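Local coordinates for protein hydrolase (PDB 6IAH) that probably hydrolyses phosphate monoesters such as phosphoglycolate, as a magnesium-binding phosphatase of the haloacid dehalogenase superfamily, at residues D19-L24 with P122-K127; A26-G31 with R117-P122; E73-E78 with I85-E90; R45-K50 with E61-F66. All coordinates share one frame; numbering follows the deposited sequence.

Contact 1 (D19-L24 with P122-K127)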
# COMPACT_ATOMS: atom_id res chain seq x y z
N ASP A 19 -1.25 -3.95 -8.22
CA ASP A 19 -0.81 -5.15 -8.91
C ASP A 19 -0.94 -5.01 -10.42
O ASP A 19 -0.06 -5.42 -11.13
CB ASP A 19 -1.61 -6.37 -8.46
CG ASP A 19 -1.26 -6.84 -7.04
OD1 ASP A 19 -0.37 -6.28 -6.37
OD2 ASP A 19 -1.87 -7.84 -6.64
N GLU A 20 -2.05 -4.45 -10.91
CA GLU A 20 -2.23 -4.26 -12.36
C GLU A 20 -1.31 -3.14 -12.87
O GLU A 20 -0.85 -3.20 -13.99
CB GLU A 20 -3.69 -3.99 -12.70
CG GLU A 20 -4.02 -3.85 -14.19
CD GLU A 20 -4.16 -5.17 -14.92
OE1 GLU A 20 -4.07 -6.24 -14.28
OE2 GLU A 20 -4.33 -5.14 -16.15
N ALA A 21 -1.01 -2.12 -12.06
CA ALA A 21 -0.05 -1.14 -12.50
C ALA A 21 1.36 -1.73 -12.66
O ALA A 21 2.08 -1.37 -13.61
CB ALA A 21 -0.05 0.04 -11.50
N THR A 22 1.73 -2.66 -11.78
CA THR A 22 3.00 -3.35 -11.84
C THR A 22 3.04 -4.20 -13.13
O THR A 22 3.97 -4.14 -13.94
CB THR A 22 3.23 -4.16 -10.57
OG1 THR A 22 3.25 -3.25 -9.41
CG2 THR A 22 4.54 -4.96 -10.61
N LYS A 23 1.97 -4.95 -13.33
CA LYS A 23 1.85 -5.76 -14.54
C LYS A 23 1.93 -4.94 -15.83
O LYS A 23 2.76 -5.21 -16.66
CB LYS A 23 0.53 -6.51 -14.49
CG LYS A 23 0.23 -7.34 -15.73
CD LYS A 23 -1.28 -7.60 -15.80
CE LYS A 23 -1.58 -8.88 -16.54
NZ LYS A 23 -1.48 -8.79 -17.99
N LEU A 24 1.13 -3.91 -15.97
CA LEU A 24 1.18 -3.11 -17.16
C LEU A 24 2.51 -2.38 -17.39
O LEU A 24 2.99 -2.24 -18.52
CB LEU A 24 0.03 -2.08 -17.17
CG LEU A 24 -1.38 -2.65 -17.15
CD1 LEU A 24 -2.33 -1.46 -17.15
CD2 LEU A 24 -1.63 -3.60 -18.34
N PRO A 122 -6.32 6.38 -18.33
CA PRO A 122 -7.27 6.50 -17.20
C PRO A 122 -6.65 5.80 -15.97
O PRO A 122 -6.52 4.58 -15.94
CB PRO A 122 -8.55 5.77 -17.69
CG PRO A 122 -8.21 5.12 -18.96
CD PRO A 122 -6.73 5.27 -19.25
N GLY A 123 -6.19 6.59 -15.02
CA GLY A 123 -5.51 6.05 -13.87
C GLY A 123 -6.15 4.83 -13.23
O GLY A 123 -7.34 4.85 -12.89
N LEU A 124 -5.34 3.81 -12.97
CA LEU A 124 -5.77 2.60 -12.24
C LEU A 124 -6.18 2.87 -10.81
O LEU A 124 -6.94 2.09 -10.27
CB LEU A 124 -4.73 1.50 -12.27
CG LEU A 124 -4.50 0.84 -13.64
CD1 LEU A 124 -3.21 0.03 -13.59
CD2 LEU A 124 -5.71 0.04 -14.11
N TRP A 125 -5.77 4.01 -10.22
CA TRP A 125 -6.25 4.34 -8.89
C TRP A 125 -7.81 4.41 -8.80
O TRP A 125 -8.38 4.15 -7.75
CB TRP A 125 -5.60 5.64 -8.35
CG TRP A 125 -6.17 6.88 -8.96
CD1 TRP A 125 -5.77 7.48 -10.15
CD2 TRP A 125 -7.16 7.76 -8.40
NE1 TRP A 125 -6.52 8.60 -10.38
CE2 TRP A 125 -7.37 8.81 -9.33
CE3 TRP A 125 -7.94 7.72 -7.24
CZ2 TRP A 125 -8.29 9.85 -9.10
CZ3 TRP A 125 -8.88 8.72 -7.04
CH2 TRP A 125 -9.04 9.77 -7.95
N LYS A 126 -8.47 4.70 -9.92
CA LYS A 126 -9.90 4.87 -9.92
C LYS A 126 -10.64 3.52 -9.91
O LYS A 126 -11.85 3.52 -9.76
CB LYS A 126 -10.32 5.82 -11.07
CG LYS A 126 -9.56 7.16 -10.99
CD LYS A 126 -9.98 8.21 -12.01
CE LYS A 126 -10.40 7.63 -13.37
NZ LYS A 126 -9.32 6.98 -14.20
N LYS A 127 -9.93 2.39 -10.03
CA LYS A 127 -10.55 1.07 -9.81
C LYS A 127 -10.62 0.69 -8.33
O LYS A 127 -11.22 -0.32 -8.01
CB LYS A 127 -9.81 0.00 -10.57
CG LYS A 127 -9.91 0.16 -12.10
CD LYS A 127 -9.49 -1.15 -12.73
CE LYS A 127 -9.22 -1.06 -14.22
NZ LYS A 127 -10.40 -0.51 -14.91
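Leu-124 presses its CD1 methyl into the side of helix 17-32, against Ala-21, Glu-20 and Leu-24. The methyl also nears the backbone: Leu-124 CD1 is 3.4 Å from Ala-21 N and 3.8 Å from Ala-21 CB. Leu-24, one turn further along, has its CD1 4.0 Å from Leu-124 CD1. Glu-20 adds its aliphatic chain, bent at chi2 (80°) in the conformer described, with CG 4.0 Å from Leu-124 CD1. Leu-124 keeps CG anti to its carbonyl carbon (chi1 -68°), which sends the branch away from its own 3-10 turn and across to the helix. Helix 17-32 opens the helical cap that follows the first strand of the HAD fold, and residues 122-127 carry the chain back from the cap toward strand 129-130. The methyl therefore docks the returning linker onto the first cap helix. Phe-105 packs on Ala-21 and Phe-108 on Leu-24, and Phe-108 also shares a backbone hydrogen bond with Leu-124. No hydrogen bond passes between the two segments. Lys-127 N reaches Leu-124 O at 3.0 Å and closes the 3-10 turn, while Leu-24 N binds Glu-20 O at 2.9 Å along the helix. The side chains of Glu-20 and Glu-16 lie about 6 Å apart; Glu-16 binds a second magnesium ion in a structure of this protein, one not bound to this chain in the model.

Contact 2 (A26-G31 with R117-P122)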
# COMPACT_ATOMS: atom_id res chain seq x y z
N ALA A 26 5.54 -3.45 -16.40
CA ALA A 26 6.49 -4.44 -16.81
C ALA A 26 6.20 -4.79 -18.25
O ALA A 26 7.13 -4.90 -19.06
CB ALA A 26 6.46 -5.67 -15.94
N GLU A 27 4.92 -4.94 -18.57
CA GLU A 27 4.54 -5.40 -19.94
C GLU A 27 4.80 -4.33 -20.97
O GLU A 27 5.17 -4.66 -22.07
CB GLU A 27 3.12 -5.89 -19.98
CG GLU A 27 2.92 -7.22 -19.32
CD GLU A 27 1.44 -7.65 -19.27
OE1 GLU A 27 0.55 -6.86 -19.64
OE2 GLU A 27 1.21 -8.78 -18.81
N TYR A 28 4.76 -3.04 -20.56
CA TYR A 28 5.16 -1.93 -21.42
C TYR A 28 6.65 -2.09 -21.81
O TYR A 28 6.98 -1.97 -23.00
CB TYR A 28 4.95 -0.59 -20.69
CG TYR A 28 5.42 0.63 -21.43
CD1 TYR A 28 6.73 1.08 -21.30
CD2 TYR A 28 4.56 1.32 -22.31
CE1 TYR A 28 7.20 2.20 -21.99
CE2 TYR A 28 5.03 2.46 -23.00
CZ TYR A 28 6.36 2.89 -22.80
OH TYR A 28 6.89 3.98 -23.46
N PHE A 29 7.54 -2.31 -20.84
CA PHE A 29 8.98 -2.46 -21.19
C PHE A 29 9.24 -3.75 -21.94
O PHE A 29 10.04 -3.80 -22.88
CB PHE A 29 9.85 -2.38 -19.97
CG PHE A 29 9.94 -0.99 -19.48
CD1 PHE A 29 10.81 -0.12 -20.08
CD2 PHE A 29 8.99 -0.50 -18.58
CE1 PHE A 29 10.83 1.21 -19.73
CE2 PHE A 29 9.02 0.84 -18.23
CZ PHE A 29 9.92 1.69 -18.81
N LEU A 30 8.57 -4.81 -21.54
CA LEU A 30 8.69 -6.04 -22.32
C LEU A 30 8.35 -5.84 -23.79
O LEU A 30 9.07 -6.35 -24.66
CB LEU A 30 7.90 -7.17 -21.68
CG LEU A 30 8.44 -7.66 -20.32
CD1 LEU A 30 7.44 -8.56 -19.65
CD2 LEU A 30 9.82 -8.35 -20.39
N GLY A 31 7.27 -5.14 -24.06
CA GLY A 31 6.82 -4.78 -25.43
C GLY A 31 7.90 -4.05 -26.20
O GLY A 31 8.09 -4.29 -27.37
N ARG A 117 2.76 12.73 -17.04
CA ARG A 117 2.31 11.53 -17.77
C ARG A 117 3.02 11.36 -19.10
O ARG A 117 3.28 12.36 -19.76
CB ARG A 117 0.81 11.57 -18.04
CG ARG A 117 0.31 12.55 -19.11
CD ARG A 117 -1.20 12.43 -19.24
NE ARG A 117 -1.84 13.06 -20.40
CZ ARG A 117 -2.85 13.91 -20.28
NH1 ARG A 117 -3.29 14.18 -19.07
NH2 ARG A 117 -3.42 14.45 -21.32
N LEU A 118 3.29 10.11 -19.49
CA LEU A 118 3.97 9.86 -20.73
C LEU A 118 2.96 9.77 -21.87
O LEU A 118 3.29 10.09 -23.02
CB LEU A 118 4.82 8.60 -20.57
CG LEU A 118 5.77 8.22 -21.69
CD1 LEU A 118 7.00 9.14 -21.77
CD2 LEU A 118 6.17 6.76 -21.53
N PHE A 119 1.73 9.36 -21.55
CA PHE A 119 0.62 9.35 -22.46
C PHE A 119 -0.67 9.47 -21.63
O PHE A 119 -0.64 9.32 -20.38
CB PHE A 119 0.61 8.03 -23.24
CG PHE A 119 0.93 6.82 -22.41
CD1 PHE A 119 2.24 6.36 -22.28
CD2 PHE A 119 -0.09 6.09 -21.77
CE1 PHE A 119 2.52 5.23 -21.51
CE2 PHE A 119 0.19 4.95 -21.01
CZ PHE A 119 1.50 4.52 -20.86
N ASP A 120 -1.77 9.74 -22.29
CA ASP A 120 -3.07 9.85 -21.65
C ASP A 120 -3.54 8.43 -21.31
O ASP A 120 -3.51 7.53 -22.14
CB ASP A 120 -4.07 10.59 -22.60
CG ASP A 120 -5.40 11.02 -21.89
OD1 ASP A 120 -5.51 10.94 -20.66
OD2 ASP A 120 -6.35 11.47 -22.56
N PHE A 121 -3.93 8.23 -20.06
CA PHE A 121 -4.33 6.94 -19.57
C PHE A 121 -5.26 7.18 -18.39
O PHE A 121 -5.03 8.15 -17.58
CB PHE A 121 -3.14 6.08 -19.14
CG PHE A 121 -3.50 4.64 -18.89
CD1 PHE A 121 -3.57 3.74 -19.93
CD2 PHE A 121 -3.81 4.19 -17.60
CE1 PHE A 121 -3.96 2.41 -19.70
CE2 PHE A 121 -4.12 2.86 -17.36
CZ PHE A 121 -4.23 1.97 -18.42
N PRO A 122 -6.32 6.38 -18.33
CA PRO A 122 -7.27 6.50 -17.20
C PRO A 122 -6.65 5.80 -15.97
O PRO A 122 -6.52 4.58 -15.94
CB PRO A 122 -8.55 5.77 -17.69
CG PRO A 122 -8.21 5.12 -18.96
CD PRO A 122 -6.73 5.27 -19.25
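Tyr-28 holds CG opposite its backbone nitrogen (chi1 176°), so that the ring leaves helix 17-32 toward the loop bearing Leu-118 and Phe-119. Phe-119 answers with chi1 of 41°, its CG lodged between the backbone N and the carbonyl carbon, and this turns its ring back to the helix. The two rings slide past each other in opposite directions and meet obliquely, Tyr-28 CE2 lying 4.0 Å from Phe-119 CE1. Leu-118 covers the far end of the tyrosine, crossing it at about a right angle. One methyl does the touching: Leu-118 CD2 is 3.5 Å from Tyr-28 OH and 4.1 Å from its CZ. No hydrogen bond joins the segments, and the hydroxyl meets carbon here. Within the helix, Tyr-28 also lies against its neighbour, for its CD1 sits 3.8 Å above the ring plane of Phe-29, offset toward the rim. The contact illustrates how an irregular loop can rest on a helix through a few large side chains while the backbones stay well apart: the closest CA atoms, those of Tyr-28 and Leu-118, are separated by 11.9 Å. It is a surface contact, away from the magnesium sites. Helix 100-110 lies beside both partners: Val-104 packs on Tyr-28, Thr-107 touches Phe-119, and Phe-108 stacks edge-to-face with Phe-119, so the loop after that helix folds back to reach helix 17-32.

Contact 3 (E73-E78 with I85-E90)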
# COMPACT_ATOMS: atom_id res chain seq x y z
N GLU A 73 9.24 -17.56 -13.72
CA GLU A 73 8.74 -18.47 -12.70
C GLU A 73 9.80 -19.04 -11.79
O GLU A 73 9.65 -18.96 -10.56
CB GLU A 73 7.91 -19.59 -13.34
CG GLU A 73 7.30 -20.49 -12.30
CD GLU A 73 5.86 -20.69 -12.62
OE1 GLU A 73 5.08 -19.72 -12.42
OE2 GLU A 73 5.55 -21.79 -13.15
N GLU A 74 10.86 -19.60 -12.39
CA GLU A 74 12.00 -20.10 -11.66
C GLU A 74 12.67 -18.98 -10.85
O GLU A 74 13.10 -19.24 -9.74
CB GLU A 74 13.08 -20.63 -12.61
CG GLU A 74 12.86 -21.97 -13.29
CD GLU A 74 14.07 -22.28 -14.20
OE1 GLU A 74 15.22 -21.87 -13.87
OE2 GLU A 74 13.90 -22.93 -15.25
N LEU A 75 12.78 -17.76 -11.42
CA LEU A 75 13.51 -16.68 -10.76
C LEU A 75 12.74 -16.12 -9.55
O LEU A 75 13.35 -15.76 -8.55
CB LEU A 75 13.88 -15.56 -11.74
CG LEU A 75 15.00 -15.92 -12.69
CD1 LEU A 75 15.06 -15.01 -13.89
CD2 LEU A 75 16.34 -15.96 -11.96
N VAL A 76 11.42 -16.09 -9.65
CA VAL A 76 10.59 -15.73 -8.51
C VAL A 76 10.86 -16.72 -7.36
O VAL A 76 10.96 -16.32 -6.23
CB VAL A 76 9.10 -15.64 -8.85
CG1 VAL A 76 8.20 -15.50 -7.58
CG2 VAL A 76 8.86 -14.49 -9.83
N GLU A 77 11.01 -18.00 -7.69
CA GLU A 77 11.24 -19.04 -6.68
C GLU A 77 12.64 -18.92 -6.12
O GLU A 77 12.87 -19.14 -4.92
CB GLU A 77 10.96 -20.43 -7.29
CG GLU A 77 11.18 -21.69 -6.44
CD GLU A 77 10.58 -21.67 -5.02
OE1 GLU A 77 9.40 -21.24 -4.79
OE2 GLU A 77 11.36 -22.09 -4.11
N GLU A 78 13.60 -18.59 -6.97
CA GLU A 78 14.99 -18.55 -6.55
C GLU A 78 15.21 -17.28 -5.70
O GLU A 78 16.07 -17.26 -4.85
CB GLU A 78 15.93 -18.51 -7.77
CG GLU A 78 17.38 -18.16 -7.43
CD GLU A 78 18.38 -18.26 -8.59
OE1 GLU A 78 17.93 -18.36 -9.75
OE2 GLU A 78 19.62 -18.23 -8.32
N ILE A 85 16.23 -5.06 -5.13
CA ILE A 85 16.55 -4.93 -6.58
C ILE A 85 18.03 -5.21 -6.88
O ILE A 85 18.39 -5.65 -7.99
CB ILE A 85 16.09 -3.55 -7.14
CG1 ILE A 85 16.02 -3.56 -8.68
CG2 ILE A 85 17.02 -2.38 -6.69
CD1 ILE A 85 15.14 -4.70 -9.25
N GLU A 86 18.90 -4.97 -5.90
CA GLU A 86 20.31 -5.27 -6.03
C GLU A 86 20.62 -6.69 -6.46
O GLU A 86 21.55 -6.91 -7.20
CB GLU A 86 21.04 -4.94 -4.70
CG GLU A 86 22.48 -5.43 -4.63
CD GLU A 86 23.01 -5.28 -3.21
OE1 GLU A 86 23.11 -4.11 -2.74
OE2 GLU A 86 23.27 -6.33 -2.57
N TRP A 87 19.90 -7.67 -5.94
CA TRP A 87 20.13 -9.05 -6.34
C TRP A 87 19.95 -9.24 -7.88
O TRP A 87 20.73 -9.92 -8.51
CB TRP A 87 19.20 -9.98 -5.57
CG TRP A 87 19.38 -11.46 -5.74
CD1 TRP A 87 20.13 -12.28 -4.95
CD2 TRP A 87 18.76 -12.32 -6.71
NE1 TRP A 87 20.04 -13.56 -5.37
CE2 TRP A 87 19.20 -13.64 -6.43
CE3 TRP A 87 17.89 -12.10 -7.79
CZ2 TRP A 87 18.81 -14.77 -7.22
CZ3 TRP A 87 17.49 -13.23 -8.58
CH2 TRP A 87 17.91 -14.54 -8.24
N VAL A 88 18.91 -8.62 -8.41
CA VAL A 88 18.54 -8.69 -9.80
C VAL A 88 19.56 -7.98 -10.67
O VAL A 88 20.02 -8.52 -11.66
CB VAL A 88 17.12 -8.09 -10.03
CG1 VAL A 88 16.68 -8.35 -11.47
CG2 VAL A 88 16.07 -8.77 -9.13
N ARG A 89 19.94 -6.76 -10.25
CA ARG A 89 20.90 -5.99 -10.95
C ARG A 89 22.26 -6.62 -10.99
O ARG A 89 22.93 -6.60 -12.05
CB ARG A 89 20.99 -4.57 -10.37
CG ARG A 89 19.74 -3.78 -10.61
CD ARG A 89 19.77 -2.48 -9.79
NE ARG A 89 18.57 -1.67 -9.99
CZ ARG A 89 18.34 -0.50 -9.37
NH1 ARG A 89 19.26 -0.06 -8.50
NH2 ARG A 89 17.20 0.19 -9.58
N GLU A 90 22.64 -7.23 -9.89
CA GLU A 90 23.93 -7.91 -9.84
C GLU A 90 23.89 -9.14 -10.72
O GLU A 90 24.86 -9.46 -11.39
CB GLU A 90 24.32 -8.28 -8.43
CG GLU A 90 24.93 -7.14 -7.64
CD GLU A 90 25.18 -7.50 -6.18
OE1 GLU A 90 25.07 -8.69 -5.82
OE2 GLU A 90 25.50 -6.59 -5.38
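The backbone bond from Glu-78 N to Glu-74 O, 2.9 Å long, holds the final turn of helix 72-78 and with it the residue that meets Trp-87 of helix 85-92. Trp-87, with CG opposite its backbone nitrogen (chi1 -174°), carries its ring toward helix 72-78. Glu-78 is extended beyond CG, and its aliphatic CG comes within 3.7 Å of Trp-87 CZ2, approaching the ring obliquely. The carboxylate carbon then lies near the plane of the indole, at its edge, with the carboxylate turned 80° from the ring. One oxygen, Glu-78 OE2, is 3.7 Å from Trp-87 CZ2, a contact with carbon and not a hydrogen bond. Leu-75 reaches the same end of the ring, its CD2 near the ring plane 4.3 Å from Trp-87 CH2. Phe-79, in the connection between the two helices, stacks edge-to-face with the indole. With the indole cut back to an alanine, Leu-75 and the chain of Glu-78 would probably lose their partner on helix 85-92 and a gap would open. The indole's benzo rim, rather than its nitrogen, thus faces the first helix; ring C-H groups carry a slight positive charge, so the nearby carboxylate is probably mildly favourable there.

Contact 4 (R45-K50 with E61-F66)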
# COMPACT_ATOMS: atom_id res chain seq x y z
N ARG A 45 2.58 -10.65 -6.83
CA ARG A 45 2.26 -10.89 -5.42
C ARG A 45 3.38 -11.54 -4.67
O ARG A 45 3.75 -11.08 -3.59
CB ARG A 45 0.98 -11.78 -5.33
CG ARG A 45 -0.25 -11.03 -5.77
CD ARG A 45 -1.52 -11.79 -5.47
NE ARG A 45 -1.50 -13.17 -6.01
CZ ARG A 45 -2.18 -13.63 -7.07
NH1 ARG A 45 -3.00 -12.87 -7.80
NH2 ARG A 45 -2.06 -14.89 -7.41
N GLU A 46 3.88 -12.63 -5.20
CA GLU A 46 4.90 -13.41 -4.50
C GLU A 46 6.22 -12.67 -4.37
O GLU A 46 6.86 -12.77 -3.35
CB GLU A 46 5.12 -14.72 -5.25
CG GLU A 46 6.14 -15.68 -4.67
CD GLU A 46 5.86 -16.09 -3.23
OE1 GLU A 46 4.72 -15.93 -2.72
OE2 GLU A 46 6.83 -16.53 -2.61
N LEU A 47 6.60 -11.92 -5.40
CA LEU A 47 7.87 -11.24 -5.41
C LEU A 47 7.82 -10.10 -4.40
O LEU A 47 8.77 -9.90 -3.65
CB LEU A 47 8.18 -10.76 -6.84
CG LEU A 47 9.53 -10.07 -7.06
CD1 LEU A 47 10.63 -11.00 -6.60
CD2 LEU A 47 9.76 -9.68 -8.51
N ARG A 48 6.70 -9.39 -4.34
CA ARG A 48 6.52 -8.32 -3.37
C ARG A 48 6.47 -8.89 -1.94
O ARG A 48 7.08 -8.34 -1.05
CB ARG A 48 5.25 -7.51 -3.67
CG ARG A 48 5.24 -6.18 -2.95
CD ARG A 48 3.86 -5.54 -2.90
NE ARG A 48 3.46 -4.97 -4.17
CZ ARG A 48 2.48 -5.44 -4.96
NH1 ARG A 48 1.82 -6.50 -4.64
NH2 ARG A 48 2.14 -4.81 -6.09
N ARG A 49 5.78 -10.00 -1.77
CA ARG A 49 5.62 -10.62 -0.46
C ARG A 49 6.95 -11.09 0.12
O ARG A 49 7.29 -10.74 1.24
CB ARG A 49 4.66 -11.82 -0.55
CG ARG A 49 4.33 -12.49 0.80
CD ARG A 49 3.83 -13.92 0.60
NE ARG A 49 4.84 -14.84 0.05
CZ ARG A 49 5.91 -15.30 0.71
NH1 ARG A 49 6.14 -14.95 1.96
NH2 ARG A 49 6.77 -16.12 0.10
N LYS A 50 7.68 -11.89 -0.63
CA LYS A 50 8.93 -12.43 -0.12
C LYS A 50 10.06 -11.40 -0.10
O LYS A 50 10.93 -11.51 0.74
CB LYS A 50 9.37 -13.68 -0.90
CG LYS A 50 10.05 -13.37 -2.24
CD LYS A 50 10.23 -14.57 -3.18
CE LYS A 50 10.91 -15.73 -2.53
NZ LYS A 50 11.37 -16.75 -3.50
N GLU A 61 10.76 -3.42 -12.14
CA GLU A 61 12.08 -3.66 -12.69
C GLU A 61 12.59 -5.09 -12.64
O GLU A 61 13.09 -5.61 -13.64
CB GLU A 61 13.14 -2.71 -12.03
CG GLU A 61 14.51 -2.85 -12.64
CD GLU A 61 15.53 -1.90 -11.90
OE1 GLU A 61 15.08 -1.09 -11.11
OE2 GLU A 61 16.74 -2.00 -12.12
N ALA A 62 12.40 -5.71 -11.48
CA ALA A 62 12.73 -7.08 -11.26
C ALA A 62 11.95 -7.96 -12.26
O ALA A 62 12.53 -8.79 -12.87
CB ALA A 62 12.38 -7.49 -9.83
N LEU A 63 10.67 -7.71 -12.39
CA LEU A 63 9.83 -8.56 -13.28
C LEU A 63 10.15 -8.46 -14.73
O LEU A 63 10.00 -9.45 -15.49
CB LEU A 63 8.35 -8.26 -13.04
CG LEU A 63 7.83 -8.79 -11.70
CD1 LEU A 63 6.53 -8.14 -11.41
CD2 LEU A 63 7.71 -10.32 -11.67
N ILE A 64 10.58 -7.28 -15.13
CA ILE A 64 11.02 -7.01 -16.51
C ILE A 64 12.25 -7.84 -16.85
O ILE A 64 12.26 -8.64 -17.83
CB ILE A 64 11.32 -5.52 -16.76
CG1 ILE A 64 10.04 -4.72 -16.69
CG2 ILE A 64 11.97 -5.31 -18.14
CD1 ILE A 64 10.29 -3.23 -16.50
N LEU A 65 13.24 -7.75 -16.00
CA LEU A 65 14.49 -8.50 -16.18
C LEU A 65 14.20 -9.97 -16.11
O LEU A 65 14.66 -10.73 -16.98
CB LEU A 65 15.59 -8.06 -15.21
CG LEU A 65 16.12 -6.60 -15.46
CD1 LEU A 65 16.95 -6.04 -14.30
CD2 LEU A 65 16.95 -6.51 -16.72
N PHE A 66 13.39 -10.39 -15.14
CA PHE A 66 13.14 -11.84 -15.00
C PHE A 66 12.45 -12.36 -16.26
O PHE A 66 12.79 -13.44 -16.73
CB PHE A 66 12.21 -12.16 -13.82
CG PHE A 66 12.85 -12.06 -12.43
CD1 PHE A 66 14.14 -11.67 -12.24
CD2 PHE A 66 12.11 -12.45 -11.31
CE1 PHE A 66 14.70 -11.59 -10.96
CE2 PHE A 66 12.69 -12.41 -10.02
CZ PHE A 66 13.97 -11.95 -9.87
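Leu-47 of helix 41-50 is the one residue of 45-50 that touches residues 61-66 of helix 56-68, and its two methyls divide the work among Ala-62, Leu-63 and Phe-66. The pairing belongs to the helical cap of this HAD-family phosphatase, where two consecutive helices cross at 126° between their N-to-C directions, the axes of the short segments 11.3 Å apart at closest approach. Leu-47 is modelled in two conformers. In the one described, CG stands opposite the backbone nitrogen (chi1 -177°) and the second torsion spreads the methyls along the neighbouring helix. CD2 settles between two residues: it is 3.7 Å from Ala-62 CB and 3.8 Å from Leu-63 CD2. The small Ala-62 lets the methyl come close to that helix. Leu-63 has the other common leucine shape, CG anti to its carbonyl carbon, which brings the end of the side chain nearer than its CB direction alone would suggest; the two leucines slide past each other in opposite directions. The second methyl, Leu-47 CD1, lies 4.2 Å from Phe-66 CE2, oblique to the ring. All four side chains are buried, and Phe-53 and Phe-79 add further apolar surface around Leu-47. Elsewhere on helix 41-50, Arg-49 grips Glu-46 side-on in a salt bridge of two hydrogen bonds. Arg-49 NE meets Glu-46 OE1 from above the carboxylate plane, whereas Arg-49 NH2 meets Glu-46 OE2 on its syn side, tilted out of that plane, at 2.7 Å with an N-H...O angle of 161°.

From the N terminus, the chain passes from strand 2-5 through strand 12-13 into helix 17-32, which supplies one side of both contact 1 and contact 2. Helices 41-50 and 56-68 close contact 4; helices 72-78 and 85-92 then close contact 3 in series with it. Both local loops fall within the wider loop of contact 2, completed at 117-122, which lies inside that of contact 1, completed by 122-127; none cross. Salt bridges join contact 3 to contact 4 (Arg-89 with Glu-61) and contact 4 to contact 1 (Arg-48 with Asp-19). Ile-64 of contact 4 packs on Ala-26, Phe-29 and Leu-30 of contact 2, so that all four contacts tie together the helical cap.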